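Local coordinates for prephenate dehydratase:Amino acid-binding ACT (Brucella abortus, PDB 6VH5), which probably catalyses the decarboxylating dehydration of prephenate to 3-phenylpyruvate in phenylalanine biosynthesis, and binds phenylalanine at its ACT domain, at residues Ile27-Glu32 against Pro50-Thr55; Cys41-Pro46 against Gly99-Pro104; Leu70-Ile75 against Thr194-Leu199; Ala84-Leu89 against Gln260-Ile265. One frame throughout, in Å; residues are numbered along the deposited sequence.

Contact 1 (Ile27-Glu32 against Pro50-Thr55)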
# COMPACT_ATOMS: atom_id res chain seq x y z
N ILE A 27 -12.16 -2.09 -20.35
CA ILE A 27 -11.85 -1.56 -19.03
C ILE A 27 -10.62 -2.29 -18.51
O ILE A 27 -10.65 -3.52 -18.32
CB ILE A 27 -13.03 -1.68 -18.06
CG1 ILE A 27 -12.56 -1.34 -16.63
CG2 ILE A 27 -13.69 -3.05 -18.16
CD1 ILE A 27 -13.69 -0.96 -15.69
N SER A 28 -9.54 -1.55 -18.29
CA SER A 28 -8.30 -2.17 -17.86
C SER A 28 -8.33 -2.51 -16.37
O SER A 28 -8.94 -1.80 -15.56
CB SER A 28 -7.11 -1.26 -18.16
OG SER A 28 -7.26 -0.01 -17.53
N PHE A 29 -7.65 -3.60 -16.01
CA PHE A 29 -7.44 -3.94 -14.61
C PHE A 29 -6.06 -4.59 -14.48
O PHE A 29 -5.53 -5.15 -15.44
CB PHE A 29 -8.52 -4.88 -14.09
CG PHE A 29 -8.45 -6.28 -14.67
CD1 PHE A 29 -7.79 -7.30 -13.99
CD2 PHE A 29 -9.04 -6.58 -15.89
CE1 PHE A 29 -7.71 -8.59 -14.53
CE2 PHE A 29 -8.97 -7.86 -16.43
CZ PHE A 29 -8.30 -8.86 -15.75
N GLN A 30 -5.52 -4.54 -13.27
CA GLN A 30 -4.24 -5.18 -12.98
C GLN A 30 -4.50 -6.62 -12.54
O GLN A 30 -5.27 -6.85 -11.59
CB GLN A 30 -3.48 -4.42 -11.89
CG GLN A 30 -2.09 -4.96 -11.55
CD GLN A 30 -2.12 -6.21 -10.65
OE1 GLN A 30 -2.95 -6.32 -9.74
NE2 GLN A 30 -1.23 -7.16 -10.92
N GLY A 31 -3.85 -7.57 -13.22
CA GLY A 31 -3.85 -8.98 -12.88
C GLY A 31 -4.14 -9.85 -14.09
O GLY A 31 -4.10 -9.41 -15.24
N GLU A 32 -4.38 -11.13 -13.81
CA GLU A 32 -4.76 -12.11 -14.82
C GLU A 32 -6.27 -12.23 -14.86
O GLU A 32 -6.97 -11.90 -13.90
CB GLU A 32 -4.15 -13.47 -14.51
CG GLU A 32 -2.67 -13.44 -14.25
CD GLU A 32 -2.08 -14.83 -14.23
OE1 GLU A 32 -2.76 -15.77 -14.69
OE2 GLU A 32 -0.94 -14.98 -13.73
N PRO A 50 -13.18 -6.68 -20.03
CA PRO A 50 -12.00 -6.42 -19.20
C PRO A 50 -10.70 -6.62 -19.98
O PRO A 50 -10.57 -7.55 -20.78
CB PRO A 50 -12.14 -7.44 -18.06
CG PRO A 50 -13.61 -7.76 -18.01
CD PRO A 50 -14.07 -7.70 -19.45
N LEU A 51 -9.73 -5.75 -19.71
CA LEU A 51 -8.44 -5.77 -20.40
C LEU A 51 -7.33 -6.00 -19.38
O LEU A 51 -6.90 -5.05 -18.70
CB LEU A 51 -8.22 -4.46 -21.17
CG LEU A 51 -6.84 -4.28 -21.83
CD1 LEU A 51 -6.48 -5.49 -22.68
CD2 LEU A 51 -6.81 -3.00 -22.69
N PRO A 52 -6.81 -7.22 -19.27
CA PRO A 52 -5.79 -7.49 -18.25
C PRO A 52 -4.48 -6.76 -18.54
O PRO A 52 -4.06 -6.62 -19.68
CB PRO A 52 -5.59 -9.02 -18.33
CG PRO A 52 -6.77 -9.53 -19.12
CD PRO A 52 -7.12 -8.41 -20.07
N CYS A 53 -3.84 -6.30 -17.46
CA CYS A 53 -2.57 -5.61 -17.55
C CYS A 53 -1.71 -6.12 -16.41
O CYS A 53 -2.22 -6.36 -15.31
CB CYS A 53 -2.73 -4.08 -17.44
SG CYS A 53 -3.83 -3.41 -18.66
N PRO A 54 -0.40 -6.28 -16.63
CA PRO A 54 0.43 -6.89 -15.59
C PRO A 54 0.62 -6.01 -14.36
O PRO A 54 0.75 -6.55 -13.26
CB PRO A 54 1.76 -7.18 -16.31
CG PRO A 54 1.75 -6.31 -17.53
CD PRO A 54 0.31 -6.12 -17.91
N THR A 55 0.61 -4.69 -14.51
CA THR A 55 0.79 -3.78 -13.38
C THR A 55 -0.27 -2.69 -13.38
O THR A 55 -0.96 -2.47 -14.38
CB THR A 55 2.18 -3.11 -13.40
OG1 THR A 55 2.25 -2.19 -14.50
CG2 THR A 55 3.28 -4.13 -13.48

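Contact 2 (Cys41-Pro46 against Gly99-Pro104)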
# COMPACT_ATOMS: atom_id res chain seq x y z
N CYS A 41 -14.86 -5.47 -12.46
CA CYS A 41 -15.20 -4.96 -13.79
C CYS A 41 -16.50 -5.57 -14.29
O CYS A 41 -17.38 -4.87 -14.80
CB CYS A 41 -14.08 -5.25 -14.79
SG CYS A 41 -12.46 -4.50 -14.49
N ARG A 42 -16.65 -6.90 -14.13
CA ARG A 42 -17.82 -7.58 -14.66
C ARG A 42 -19.07 -7.27 -13.84
O ARG A 42 -20.17 -7.18 -14.41
CB ARG A 42 -17.59 -9.09 -14.70
CG ARG A 42 -16.58 -9.55 -15.74
CD ARG A 42 -16.20 -11.00 -15.49
NE ARG A 42 -15.07 -11.43 -16.30
CZ ARG A 42 -15.18 -12.21 -17.36
NH1 ARG A 42 -16.37 -12.68 -17.74
NH2 ARG A 42 -14.09 -12.55 -18.04
N ASN A 43 -18.93 -7.10 -12.53
CA ASN A 43 -20.10 -6.79 -11.71
C ASN A 43 -20.61 -5.39 -11.99
O ASN A 43 -21.82 -5.18 -12.13
CB ASN A 43 -19.77 -6.93 -10.22
CG ASN A 43 -19.45 -8.35 -9.81
OD1 ASN A 43 -19.54 -9.29 -10.62
ND2 ASN A 43 -19.11 -8.53 -8.54
N MET A 44 -19.70 -4.42 -12.09
CA MET A 44 -20.10 -3.03 -12.21
C MET A 44 -20.36 -2.61 -13.64
O MET A 44 -21.29 -1.84 -13.89
CB MET A 44 -19.03 -2.12 -11.60
CG MET A 44 -19.49 -0.69 -11.45
SD MET A 44 -18.34 0.30 -10.48
CE MET A 44 -19.22 1.87 -10.48
N PHE A 45 -19.57 -3.12 -14.58
CA PHE A 45 -19.69 -2.80 -16.01
C PHE A 45 -19.88 -4.11 -16.78
O PHE A 45 -18.96 -4.57 -17.48
CB PHE A 45 -18.47 -2.02 -16.50
CG PHE A 45 -18.25 -0.72 -15.78
CD1 PHE A 45 -18.89 0.44 -16.20
CD2 PHE A 45 -17.43 -0.66 -14.66
CE1 PHE A 45 -18.71 1.64 -15.52
CE2 PHE A 45 -17.24 0.54 -13.97
CZ PHE A 45 -17.88 1.69 -14.40
N PRO A 46 -21.06 -4.72 -16.67
CA PRO A 46 -21.24 -6.06 -17.25
C PRO A 46 -21.08 -6.10 -18.76
O PRO A 46 -20.70 -7.15 -19.30
CB PRO A 46 -22.68 -6.42 -16.84
CG PRO A 46 -23.01 -5.50 -15.72
CD PRO A 46 -22.28 -4.23 -16.02
N GLY A 99 -16.29 6.80 -10.46
CA GLY A 99 -17.03 5.76 -9.78
C GLY A 99 -16.19 5.05 -8.74
O GLY A 99 -14.95 5.16 -8.72
N GLU A 100 -16.86 4.32 -7.86
CA GLU A 100 -16.20 3.49 -6.86
C GLU A 100 -16.93 2.16 -6.79
O GLU A 100 -18.05 2.01 -7.29
CB GLU A 100 -16.15 4.17 -5.47
CG GLU A 100 -17.49 4.35 -4.77
CD GLU A 100 -17.37 4.88 -3.32
OE1 GLU A 100 -16.24 5.12 -2.83
OE2 GLU A 100 -18.43 5.04 -2.66
N TYR A 101 -16.28 1.16 -6.21
CA TYR A 101 -16.91 -0.15 -6.10
C TYR A 101 -16.34 -0.87 -4.89
O TYR A 101 -15.13 -0.85 -4.66
CB TYR A 101 -16.72 -1.00 -7.36
CG TYR A 101 -17.52 -2.29 -7.32
CD1 TYR A 101 -18.90 -2.28 -7.56
CD2 TYR A 101 -16.92 -3.50 -7.01
CE1 TYR A 101 -19.64 -3.46 -7.50
CE2 TYR A 101 -17.65 -4.68 -6.95
CZ TYR A 101 -19.01 -4.65 -7.20
OH TYR A 101 -19.74 -5.80 -7.14
N PHE A 102 -17.22 -1.52 -4.12
CA PHE A 102 -16.84 -2.28 -2.94
C PHE A 102 -17.15 -3.75 -3.18
O PHE A 102 -18.32 -4.12 -3.35
CB PHE A 102 -17.58 -1.77 -1.70
CG PHE A 102 -17.17 -0.38 -1.29
CD1 PHE A 102 -17.69 0.73 -1.94
CD2 PHE A 102 -16.27 -0.18 -0.25
CE1 PHE A 102 -17.31 2.01 -1.58
CE2 PHE A 102 -15.89 1.09 0.12
CZ PHE A 102 -16.41 2.19 -0.54
N LEU A 103 -16.11 -4.58 -3.17
CA LEU A 103 -16.27 -6.00 -3.45
C LEU A 103 -15.89 -6.86 -2.25
O LEU A 103 -14.73 -6.80 -1.79
CB LEU A 103 -15.45 -6.40 -4.68
CG LEU A 103 -15.37 -7.89 -4.98
CD1 LEU A 103 -16.70 -8.37 -5.52
CD2 LEU A 103 -14.29 -8.11 -6.03
N PRO A 104 -16.80 -7.65 -1.70
CA PRO A 104 -16.41 -8.64 -0.68
C PRO A 104 -15.49 -9.69 -1.28
O PRO A 104 -15.80 -10.31 -2.30
CB PRO A 104 -17.75 -9.24 -0.24
CG PRO A 104 -18.77 -8.19 -0.60
CD PRO A 104 -18.26 -7.56 -1.87

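Contact 3 (Leu70-Ile75 against Thr194-Leu199)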
# COMPACT_ATOMS: atom_id res chain seq x y z
N LEU A 70 -11.87 2.90 -19.48
CA LEU A 70 -11.86 3.06 -18.03
C LEU A 70 -10.84 2.11 -17.43
O LEU A 70 -10.45 1.11 -18.05
CB LEU A 70 -13.23 2.77 -17.41
CG LEU A 70 -14.50 3.50 -17.86
CD1 LEU A 70 -15.73 2.83 -17.25
CD2 LEU A 70 -14.42 4.97 -17.48
N ALA A 71 -10.47 2.38 -16.18
CA ALA A 71 -9.59 1.50 -15.43
C ALA A 71 -10.18 1.23 -14.06
O ALA A 71 -10.70 2.14 -13.40
CB ALA A 71 -8.18 2.09 -15.28
N MET A 72 -10.09 -0.03 -13.62
CA MET A 72 -10.63 -0.48 -12.33
C MET A 72 -9.45 -0.75 -11.40
O MET A 72 -8.76 -1.76 -11.54
CB MET A 72 -11.50 -1.71 -12.51
CG MET A 72 -12.13 -2.24 -11.22
SD MET A 72 -13.54 -1.31 -10.57
CE MET A 72 -14.83 -1.77 -11.73
N ILE A 73 -9.25 0.14 -10.43
CA ILE A 73 -8.04 0.17 -9.61
C ILE A 73 -8.43 -0.02 -8.14
O ILE A 73 -9.25 0.73 -7.62
CB ILE A 73 -7.25 1.47 -9.77
CG1 ILE A 73 -6.91 1.71 -11.25
CG2 ILE A 73 -6.03 1.46 -8.86
CD1 ILE A 73 -6.12 0.59 -11.89
N PRO A 74 -7.86 -1.00 -7.45
CA PRO A 74 -8.10 -1.12 -6.00
C PRO A 74 -7.26 -0.12 -5.23
O PRO A 74 -6.09 0.12 -5.54
CB PRO A 74 -7.66 -2.56 -5.69
CG PRO A 74 -6.64 -2.87 -6.74
CD PRO A 74 -7.09 -2.14 -7.98
N ILE A 75 -7.88 0.50 -4.22
CA ILE A 75 -7.16 1.45 -3.38
C ILE A 75 -7.29 1.17 -1.90
O ILE A 75 -6.46 1.66 -1.11
CB ILE A 75 -7.60 2.90 -3.69
CG1 ILE A 75 -9.08 3.11 -3.37
CG2 ILE A 75 -7.33 3.22 -5.17
CD1 ILE A 75 -9.45 4.57 -3.27
N THR A 194 -12.44 -5.09 -0.61
CA THR A 194 -11.58 -4.23 -1.41
C THR A 194 -12.39 -3.08 -1.98
O THR A 194 -13.51 -3.28 -2.48
CB THR A 194 -10.89 -5.00 -2.55
OG1 THR A 194 -9.85 -5.83 -2.02
CG2 THR A 194 -10.27 -4.01 -3.55
N ARG A 195 -11.85 -1.87 -1.90
CA ARG A 195 -12.48 -0.70 -2.48
C ARG A 195 -11.76 -0.33 -3.77
O ARG A 195 -10.54 -0.08 -3.77
CB ARG A 195 -12.47 0.48 -1.52
CG ARG A 195 -12.91 1.80 -2.18
CD ARG A 195 -12.99 2.95 -1.16
NE ARG A 195 -13.64 4.10 -1.76
CZ ARG A 195 -13.21 5.35 -1.68
NH1 ARG A 195 -12.12 5.64 -0.99
NH2 ARG A 195 -13.88 6.30 -2.29
N PHE A 196 -12.51 -0.27 -4.86
CA PHE A 196 -11.96 0.19 -6.12
C PHE A 196 -12.44 1.61 -6.41
O PHE A 196 -13.47 2.05 -5.90
CB PHE A 196 -12.36 -0.73 -7.28
CG PHE A 196 -11.95 -2.15 -7.11
CD1 PHE A 196 -12.73 -3.03 -6.36
CD2 PHE A 196 -10.80 -2.63 -7.71
CE1 PHE A 196 -12.37 -4.35 -6.22
CE2 PHE A 196 -10.43 -3.96 -7.56
CZ PHE A 196 -11.21 -4.82 -6.82
N VAL A 197 -11.67 2.31 -7.24
CA VAL A 197 -12.10 3.54 -7.89
C VAL A 197 -12.03 3.32 -9.39
O VAL A 197 -11.12 2.64 -9.88
CB VAL A 197 -11.26 4.77 -7.48
CG1 VAL A 197 -11.59 5.20 -6.06
CG2 VAL A 197 -9.78 4.45 -7.63
N VAL A 198 -13.00 3.87 -10.10
CA VAL A 198 -13.07 3.78 -11.56
C VAL A 198 -12.44 5.05 -12.13
O VAL A 198 -12.87 6.16 -11.82
CB VAL A 198 -14.52 3.63 -12.02
CG1 VAL A 198 -14.59 3.33 -13.51
CG2 VAL A 198 -15.21 2.55 -11.19
N LEU A 199 -11.43 4.89 -12.99
CA LEU A 199 -10.67 6.01 -13.51
C LEU A 199 -11.00 6.27 -14.97
O LEU A 199 -11.36 5.36 -15.72
CB LEU A 199 -9.16 5.80 -13.35
CG LEU A 199 -8.70 5.55 -11.91
CD1 LEU A 199 -7.19 5.56 -11.84
CD2 LEU A 199 -9.31 6.53 -10.92

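Contact 4 (Ala84-Leu89 against Gln260-Ile265). With PHE (phenylalanine), chain J.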
# COMPACT_ATOMS: atom_id res chain seq x y z
N ALA A 84 -3.05 -0.12 -5.18
CA ALA A 84 -2.25 0.89 -5.87
C ALA A 84 -2.20 2.16 -5.04
O ALA A 84 -3.18 2.55 -4.40
CB ALA A 84 -2.83 1.20 -7.25
N ASP A 85 -1.05 2.84 -5.08
CA ASP A 85 -0.86 4.11 -4.39
C ASP A 85 -1.54 5.21 -5.21
O ASP A 85 -0.93 5.92 -6.01
CB ASP A 85 0.62 4.39 -4.19
CG ASP A 85 0.88 5.58 -3.29
OD1 ASP A 85 -0.08 6.33 -3.01
OD2 ASP A 85 2.03 5.76 -2.85
N ILE A 86 -2.85 5.33 -5.00
CA ILE A 86 -3.65 6.31 -5.74
C ILE A 86 -3.17 7.73 -5.46
O ILE A 86 -3.28 8.61 -6.33
CB ILE A 86 -5.14 6.12 -5.41
CG1 ILE A 86 -6.02 6.95 -6.35
CG2 ILE A 86 -5.42 6.44 -3.93
CD1 ILE A 86 -6.13 6.39 -7.75
N HIS A 87 -2.64 7.98 -4.26
CA HIS A 87 -2.18 9.32 -3.91
C HIS A 87 -0.99 9.74 -4.77
O HIS A 87 -0.82 10.93 -5.05
CB HIS A 87 -1.81 9.37 -2.43
CG HIS A 87 -1.73 10.75 -1.85
ND1 HIS A 87 -1.73 10.99 -0.50
CD2 HIS A 87 -1.63 11.96 -2.45
CE1 HIS A 87 -1.65 12.29 -0.28
NE2 HIS A 87 -1.58 12.90 -1.45
N TYR A 88 -0.15 8.80 -5.20
CA TYR A 88 0.97 9.17 -6.05
C TYR A 88 0.59 9.19 -7.53
O TYR A 88 0.97 10.13 -8.25
CB TYR A 88 2.14 8.21 -5.84
CG TYR A 88 3.29 8.48 -6.78
CD1 TYR A 88 4.20 9.50 -6.50
CD2 TYR A 88 3.47 7.73 -7.95
CE1 TYR A 88 5.26 9.76 -7.35
CE2 TYR A 88 4.54 7.99 -8.80
CZ TYR A 88 5.42 9.01 -8.50
OH TYR A 88 6.48 9.28 -9.33
N LEU A 89 -0.16 8.19 -8.00
CA LEU A 89 -0.36 7.99 -9.44
C LEU A 89 -1.39 8.95 -10.01
O LEU A 89 -1.18 9.52 -11.09
CB LEU A 89 -0.80 6.56 -9.72
CG LEU A 89 0.13 5.42 -9.31
CD1 LEU A 89 -0.64 4.10 -9.32
CD2 LEU A 89 1.33 5.35 -10.23
N GLN A 260 1.15 17.01 1.63
CA GLN A 260 -0.01 16.87 0.77
C GLN A 260 -1.00 15.89 1.38
O GLN A 260 -0.61 14.92 2.03
CB GLN A 260 0.38 16.42 -0.65
CG GLN A 260 -0.78 16.52 -1.63
CD GLN A 260 -0.34 16.42 -3.07
OE1 GLN A 260 0.41 17.27 -3.56
NE2 GLN A 260 -0.81 15.40 -3.77
N PHE A 261 -2.29 16.15 1.17
CA PHE A 261 -3.36 15.35 1.73
C PHE A 261 -4.26 14.87 0.60
O PHE A 261 -4.53 15.60 -0.36
CB PHE A 261 -4.21 16.13 2.77
CG PHE A 261 -3.54 16.27 4.12
CD1 PHE A 261 -3.77 15.31 5.12
CD2 PHE A 261 -2.66 17.31 4.37
CE1 PHE A 261 -3.14 15.40 6.35
CE2 PHE A 261 -2.03 17.41 5.61
CZ PHE A 261 -2.27 16.46 6.60
N TYR A 262 -4.72 13.63 0.73
CA TYR A 262 -5.69 13.03 -0.17
C TYR A 262 -6.97 12.85 0.63
O TYR A 262 -6.93 12.29 1.73
CB TYR A 262 -5.16 11.69 -0.71
CG TYR A 262 -6.03 10.97 -1.71
CD1 TYR A 262 -5.72 10.96 -3.07
CD2 TYR A 262 -7.15 10.24 -1.29
CE1 TYR A 262 -6.51 10.27 -3.99
CE2 TYR A 262 -7.95 9.56 -2.19
CZ TYR A 262 -7.63 9.57 -3.54
OH TYR A 262 -8.43 8.90 -4.44
N ALA A 263 -8.09 13.31 0.09
CA ALA A 263 -9.32 13.35 0.88
C ALA A 263 -10.54 13.02 0.04
O ALA A 263 -10.61 13.36 -1.14
CB ALA A 263 -9.51 14.72 1.54
N ASP A 264 -11.49 12.33 0.67
CA ASP A 264 -12.84 12.12 0.15
C ASP A 264 -13.81 12.80 1.11
O ASP A 264 -13.69 12.64 2.32
CB ASP A 264 -13.20 10.63 0.05
CG ASP A 264 -12.30 9.82 -0.90
OD1 ASP A 264 -11.42 10.37 -1.59
OD2 ASP A 264 -12.50 8.59 -0.93
N ILE A 265 -14.78 13.54 0.57
CA ILE A 265 -15.91 14.04 1.36
C ILE A 265 -17.19 13.56 0.69
O ILE A 265 -17.22 13.22 -0.50
CB ILE A 265 -15.94 15.59 1.51
CG1 ILE A 265 -16.03 16.25 0.14
CG2 ILE A 265 -14.72 16.13 2.27
CD1 ILE A 265 -16.04 17.74 0.20
N PHE J . 1.98 19.20 10.35
CA PHE J . 0.75 19.92 10.06
C PHE J . -0.16 20.05 11.29
O PHE J . -1.30 20.49 11.16
CB PHE J . -0.02 19.24 8.93
CG PHE J . -0.10 17.73 9.06
CD1 PHE J . 0.73 16.91 8.31
CD2 PHE J . -1.03 17.14 9.90
CE1 PHE J . 0.66 15.53 8.42
CE2 PHE J . -1.11 15.77 10.02
CZ PHE J . -0.26 14.95 9.27
OXT PHE J . 0.23 19.72 12.41

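Contact 1 (Ile27-Glu32 against Pro50-Thr55)
Phe29 turns its ring toward Pro50 and Pro52 because CG sits between the backbone N and the carbonyl carbon (chi1 70°), while Gln30 reaches Thr55 and Pro54 by setting CG anti to its N and then bending at chi2 (-78°). The ring of Phe29 lies across both prolines. Pro52 CA stands over one face, 4.0 Å from the ring centroid in a CH-pi contact; Phe29 CZ meets Pro52 CB at 3.7 Å, and Phe29 CE2 meets Pro50 CB at 3.6 Å. Helix 36-44 packs on the same side through Ser37 and Asp38. On the other side of the sheet, Gln30 CG lies against the backbone of Thr55, 3.4 Å from Thr55 C. Gln30 NE2 gives an almost straight bond (174°) to Pro54 O at 3.1 Å; Pro54 O lies in the amide plane of Gln30, while NE2 stands well above the carbonyl plane of Pro54. Between these two layers the strands pair in parallel: Leu51 N binds Ile27 O, Phe29 N binds Leu51 O, Cys53 N binds Phe29 O weakly, and Gly31 N closes the series on Cys53 O at 2.9 Å. At Gly31 the backbone angles would press any CB against the carbonyl O of Gln30. Ser28 OG is hydrogen-bonded to Ala59 O in helix 56-64, and Thr55 caps that helix by accepting from Asp58 N. Prolines 50, 52 and 54 have no N-H to give, so between Pro50 and Pro54 the strand donates through Leu51 and Cys53; apolar cover from Phe29 and the Gln30 amide supplement the backbone pairing.

Contact 2 (Cys41-Pro46 against Gly99-Pro104)
Met44 and Asn43, in the last turn of helix 36-44, face strand 99-104 at side-chain distance: the nearest CA atoms, those of Met44 and Tyr101, are 7.5 Å apart. The helix stops there, with Phe45 N still bonded to Cys41 O but Phe45 itself already outside helical angles. Tyr101 fills the gap between the two backbones. Its CG is anti to the backbone N (chi1 -173°), which carries the ring out from the strand to the helix, where it slides past the extended Met44 chain running the opposite way. Met44 SD touches Tyr101 CB at 3.7 Å and lies oblique to the ring, 5.0 Å from its centroid, a Met-aromatic contact; the methyl CE goes on to Glu100 O at 3.4 Å. At the far end of the ring, Asn43 ND2 donates to Tyr101 OH at 3.1 Å; the hydroxyl oxygen lies near the amide plane, and amide and phenol ring are turned 67° apart. Leu103 CD1 packs against the same nitrogen, 3.9 Å from Asn43 ND2. Glu100 points from the strand the other way, into salt bridges with Arg195 and Arg300. This is helix-on-sheet packing of an alpha/beta domain: the connecting helix of a beta-alpha-beta unit lies over the sheet and its C-terminal turn rests on the edge strand 96-104.

Contact 3 (Leu70-Ile75 against Thr194-Leu199)
Met72 and Phe196 form the apolar centre on one face of this strand pair, crossing at about a right angle. Bends at chi2 and chi3 (76° and 73°) fold the Met72 chain so that SD lies 3.5 Å from Phe196 CB and oblique to the ring, a Met-aromatic contact. Pro74 adds its ring, with CB 3.6 Å from Phe196 CE2, and Thr194 CG2 stands over the rim of one face of the Phe196 ring. On the sheet face that carries Ala71 and Val197, Ile73 CG1 meets Leu199 CD1, and Ile75 CD1 bridges Val197 CG1 (3.6 Å) and the guanidinium face of Arg195, 3.7 Å from NH1. The backbones pair antiparallel, with mutual bonds joining Ala71 to Leu199 and Ile73 to Val197; Ile75 N ends the series on Arg195 O at 2.8 Å in a nearly linear bond (178°). The polar edge lies beyond it: Arg195 is held by Glu100, Glu76 and Asp264, acids that would probably stabilise its positive charge, and Thr194, predicted to be essential for activity, bonds Asn77 through OG1. Strand 26-30 flanks this pair beside strand 70-77 and strand 96-104 beside strand 193-200, while helix 36-44 covers the Met72 and Phe196 face and helix 56-64 packs on Ala71, Ile73 and Leu199.

Contact 4 (Ala84-Leu89 against Gln260-Ile265)
The imidazole of His87 turns one face to Tyr262: Tyr262 CB stands over the centre of that face, 3.5 Å from the centroid, a close CH-pi contact. At the rim of the imidazole, near its plane, comes the Gln260 side chain. CG of Gln260 sits 3.7 Å from His87 NE2, and Gln260 NE2 gives His87 NE2 a weak hydrogen bond of 3.5 Å, the amide turned 34° from the ring. The other end of that amide is engaged too, since Gln260 OE1 accepts from Arg222 NE, which helps fix which way the amide faces. The phenol ring of Tyr262 is oblique to the imidazole, planes 51° apart; with CG anti to the backbone N (chi1 -178°) it runs past His87 toward the start of the helix. There Ile86 CG2 makes an off-centre CH-pi contact with the phenol, 4.3 Å from its centroid, and Ile86 CG1 touches Tyr262 OH at 3.6 Å. Asp85 N-caps this helix, its OD1 accepting from Tyr88 N. Phe261 points to the other side of strand 260-265, where bound phenylalanine sets its CG at the edge of the Phe261 ring, in plane, and its CD1 3.5 Å from Phe261 CZ; Asn225, Leu230, and Asn243 and Met244 of the second subunit also hold that ligand. The arrangement is an interdomain contact: helix 86-92 of the prephenate dehydratase domain packs on one face of the antiparallel ACT sheet, while Phe261 on the other face lines a phenylalanine site at the subunit interface, consistent with the regulatory role of ACT domains.

Overall arrangement
Contacts 1, 2 and 3 share one five-stranded sheet of the dehydratase domain, whereas contact 4 joins that domain to the ACT sheet. Contacts 3 and 4 are buried; contacts 1 and 2 involve the sheet's outermost strands and are partly buried. Backbone pairing carries contacts 1 and 3, parallel in one and antiparallel in the other, while contacts 2 and 4 are helix against strand and rely on side chains. Contacts 1, 2 and 4 each add a side-chain amide bond, weak in contact 4. Helix 36-44 ties contact 2 to contact 1 through Cys41 against Ile27. Backbone bonds join contact 3 to contact 1 (Ser28 with Leu70 and Met72) and to contact 4 (Pro74 with Ala84), and Arg195 adds charged links to contacts 2 and 4.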